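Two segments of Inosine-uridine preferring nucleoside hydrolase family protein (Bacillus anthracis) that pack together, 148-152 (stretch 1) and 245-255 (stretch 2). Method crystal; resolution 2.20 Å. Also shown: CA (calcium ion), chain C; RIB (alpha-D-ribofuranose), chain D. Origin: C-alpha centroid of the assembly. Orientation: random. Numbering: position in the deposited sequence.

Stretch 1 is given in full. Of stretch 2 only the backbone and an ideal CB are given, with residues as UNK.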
# COMPACT_ATOMS: atom_id res chain seq x y z
N LEU A 148 13.13 -29.35 6.77
CA LEU A 148 12.74 -28.17 5.99
C LEU A 148 11.23 -28.02 6.14
O LEU A 148 10.51 -28.95 5.87
CB LEU A 148 13.09 -28.41 4.49
CG LEU A 148 13.29 -27.30 3.46
CD1 LEU A 148 12.92 -27.75 2.01
CD2 LEU A 148 12.68 -26.02 3.78
N VAL A 149 10.78 -26.84 6.53
CA VAL A 149 9.40 -26.44 6.39
C VAL A 149 9.33 -25.38 5.31
O VAL A 149 9.97 -24.37 5.39
CB VAL A 149 8.79 -25.94 7.72
CG1 VAL A 149 7.26 -25.74 7.59
CG2 VAL A 149 9.09 -26.96 8.83
N TRP A 150 8.55 -25.66 4.28
CA TRP A 150 8.48 -24.84 3.10
C TRP A 150 7.03 -24.57 2.69
O TRP A 150 6.19 -25.47 2.62
CB TRP A 150 9.26 -25.52 1.96
CG TRP A 150 9.33 -24.74 0.66
CD1 TRP A 150 9.68 -23.41 0.49
CD2 TRP A 150 9.03 -25.24 -0.63
NE1 TRP A 150 9.61 -23.07 -0.82
CE2 TRP A 150 9.22 -24.17 -1.55
CE3 TRP A 150 8.62 -26.49 -1.11
CZ2 TRP A 150 9.01 -24.32 -2.92
CZ3 TRP A 150 8.40 -26.64 -2.48
CH2 TRP A 150 8.58 -25.54 -3.37
N MET A 151 6.80 -23.30 2.38
CA MET A 151 5.64 -22.86 1.66
C MET A 151 5.89 -23.05 0.17
O MET A 151 6.65 -22.32 -0.48
CB MET A 151 5.32 -21.39 1.97
CG MET A 151 3.85 -20.98 1.56
SD MET A 151 3.50 -20.80 -0.22
CE MET A 151 2.08 -21.84 -0.38
N GLY A 152 5.24 -24.03 -0.40
CA GLY A 152 5.36 -24.28 -1.83
C GLY A 152 4.43 -25.40 -2.27
O GLY A 152 3.90 -26.18 -1.45
N UNK A 245 -2.93 -16.62 4.32
CA UNK A 245 -1.69 -16.25 5.00
C UNK A 245 -0.73 -17.44 4.92
O UNK A 245 -0.42 -18.07 5.92
CB UNK A 245 -1.95 -15.85 6.45
N UNK A 246 -0.31 -17.76 3.71
CA UNK A 246 0.46 -18.97 3.47
C UNK A 246 1.76 -19.04 4.22
O UNK A 246 2.05 -20.04 4.84
CB UNK A 246 0.75 -19.11 1.97
N UNK A 247 2.52 -17.96 4.16
CA UNK A 247 3.81 -17.89 4.82
C UNK A 247 3.70 -17.84 6.37
O UNK A 247 4.49 -18.47 7.07
CB UNK A 247 4.56 -16.66 4.31
N UNK A 248 2.69 -17.11 6.86
CA UNK A 248 2.47 -16.94 8.28
C UNK A 248 2.10 -18.31 8.88
O UNK A 248 2.52 -18.61 9.99
CB UNK A 248 1.38 -15.90 8.54
N UNK A 249 1.32 -19.09 8.15
CA UNK A 249 0.91 -20.40 8.57
C UNK A 249 2.10 -21.35 8.60
O UNK A 249 2.20 -22.21 9.47
CB UNK A 249 -0.19 -20.93 7.65
N UNK A 250 2.96 -21.23 7.59
CA UNK A 250 4.21 -21.99 7.52
C UNK A 250 5.07 -21.74 8.75
O UNK A 250 5.56 -22.69 9.37
CB UNK A 250 4.99 -21.63 6.25
N UNK A 251 5.23 -20.46 9.09
CA UNK A 251 6.01 -20.02 10.26
C UNK A 251 5.37 -20.43 11.57
O UNK A 251 6.07 -20.80 12.52
CB UNK A 251 6.19 -18.50 10.24
N UNK A 252 4.03 -20.41 11.63
CA UNK A 252 3.30 -20.80 12.83
C UNK A 252 3.37 -22.32 13.07
O UNK A 252 3.35 -22.78 14.21
CB UNK A 252 1.84 -20.35 12.72
N UNK A 253 3.43 -23.09 11.99
CA UNK A 253 3.56 -24.54 12.04
C UNK A 253 4.93 -24.94 12.65
O UNK A 253 5.04 -25.95 13.33
CB UNK A 253 3.40 -25.13 10.64
N UNK A 254 5.96 -24.15 12.36
CA UNK A 254 7.26 -24.33 12.98
C UNK A 254 7.16 -24.07 14.51
O UNK A 254 7.69 -24.83 15.31
CB UNK A 254 8.29 -23.40 12.33
N UNK A 255 6.48 -22.99 14.89
CA UNK A 255 6.29 -22.66 16.29
C UNK A 255 5.30 -23.54 17.03
O UNK A 255 5.43 -23.74 18.23
CB UNK A 255 5.84 -21.20 16.40
CA CA C . 6.80 -15.45 0.34
O5 RIB D . 2.67 -18.77 -3.98
C5 RIB D . 2.47 -18.13 -2.68
C4 RIB D . 3.69 -17.25 -2.40
O4 RIB D . 3.67 -16.19 -3.38
C3 RIB D . 3.83 -16.61 -1.00
O3 RIB D . 4.94 -17.26 -0.30
C2 RIB D . 3.94 -15.04 -1.24
O2 RIB D . 4.97 -14.16 -0.60
C1 RIB D . 4.02 -14.91 -2.79

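Position 245 comes just before the helix, and its ideal CB has nothing of stretch 1 within 5.5 Å. Stretch 1 therefore leaves the choice open; the residue is Leu245, whose backbone O accepts the first hydrogen bond of the helix from N of residue 249.

At 246 the CB points toward the strand, 3.6 Å from CG of Met151, and the flexible thioether lies alongside. A large apolar or aromatic side chain would suit. Trp246 takes chi1 m, and its end leads away from the strand, yet its CD1 lies 3.6 Å from CE of Met151. Met151 SD lies 5.0 Å from the centroid of the five-membered ring of Trp246, an oblique sulfur-aromatic contact, and C5 of the ribose also approaches the indole obliquely.

At 247 the CA-to-CB bond points sideways, with the ideal CB 5.2 Å from CG of Met151. The visible calcium ion and the sugar hydroxyls beside it are the stronger guide: a carboxylate is favored, Asp or perhaps the longer Glu. The residue is Asp247, chi1 m. Its OD2 binds the calcium at 2.5 Å, while its OD1 lies 2.6 Å from O3 of the ribose and 3.2 Å from CG of Met151. One short acid thus meets metal, sugar and strand, as suits a nucleoside hydrolase.

Positions 248 and 249 are out of reach of the strand, so many helix-compatible residues would serve; they are Val248 and Leu249.

Position 250 lies at the closest register, the CA of 250 being 6.1 Å from the CA of Met151. Its CB points toward the strand, 4.3 Å from CB of Met151 and 4.9 Å from CG1 of Val149, so a small or beta-branched residue such as Ala, Ser, Val or Thr seems apt. Thr250, chi1 m, sets its CG2 3.7 Å from CG1 of Val149. Its OG1 lies 3.3 Å from CB of Met151, and donates to O of Trp246 at 2.8 Å, satisfying the hydroxyl within the helix.

The CB at 251 points away, and 252 is out of reach; neither is constrained by stretch 1. They are Ala251 and Ala252.

At 253 the CB points toward the strand, 5.0 Å from CG1 of Val149, so a medium or large apolar group could cover that methyl. Phe253, chi1 t, brings CD2 to 4.0 Å from Val149 CG1.

At 254 the CA-to-CB bond points sideways, with the ideal CB 5.1 Å from Val149 CG2, where Val, Ile or Leu could reach. Val254, chi1 t, packs its CG2 3.8 Å from Val149 CG2.

Position 255 is beyond the strand's reach, and Gly255 has no side chain to offer.

Stretch 2 245-255: LWDVLTAAFVG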
# COMPACT_ATOMS: atom_id res chain seq x y z
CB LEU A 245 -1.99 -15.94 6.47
CG LEU A 245 -3.07 -14.88 6.66
CD1 LEU A 245 -3.81 -15.07 7.92
CD2 LEU A 245 -2.40 -13.56 6.63
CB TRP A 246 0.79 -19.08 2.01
CG TRP A 246 -0.35 -19.43 1.23
CD1 TRP A 246 -0.94 -20.64 1.16
CD2 TRP A 246 -1.06 -18.56 0.36
NE1 TRP A 246 -2.01 -20.58 0.31
CE2 TRP A 246 -2.10 -19.32 -0.21
CE3 TRP A 246 -0.95 -17.21 0.05
CZ2 TRP A 246 -3.02 -18.78 -1.12
CZ3 TRP A 246 -1.86 -16.67 -0.85
CH2 TRP A 246 -2.89 -17.46 -1.43
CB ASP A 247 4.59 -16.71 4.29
CG ASP A 247 4.80 -16.78 2.79
OD1 ASP A 247 4.60 -17.89 2.20
OD2 ASP A 247 5.21 -15.76 2.20
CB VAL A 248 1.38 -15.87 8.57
CG1 VAL A 248 1.06 -15.81 10.02
CG2 VAL A 248 1.86 -14.48 8.15
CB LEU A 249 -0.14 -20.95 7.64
CG LEU A 249 -0.81 -22.30 7.94
CD1 LEU A 249 -0.20 -23.36 7.10
CD2 LEU A 249 -0.83 -22.69 9.44
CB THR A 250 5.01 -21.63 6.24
OG1 THR A 250 4.17 -21.80 5.08
CG2 THR A 250 6.23 -22.50 6.09
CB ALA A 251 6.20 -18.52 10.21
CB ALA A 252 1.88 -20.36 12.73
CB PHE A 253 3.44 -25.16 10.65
CG PHE A 253 3.50 -26.66 10.64
CD1 PHE A 253 2.44 -27.41 11.07
CD2 PHE A 253 4.64 -27.33 10.21
CE1 PHE A 253 2.51 -28.81 11.07
CE2 PHE A 253 4.70 -28.71 10.24
CZ PHE A 253 3.63 -29.44 10.64
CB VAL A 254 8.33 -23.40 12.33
CG1 VAL A 254 9.63 -23.42 13.14
CG2 VAL A 254 8.57 -23.82 10.88
O HOH W 1 6.91 -16.00 -2.07
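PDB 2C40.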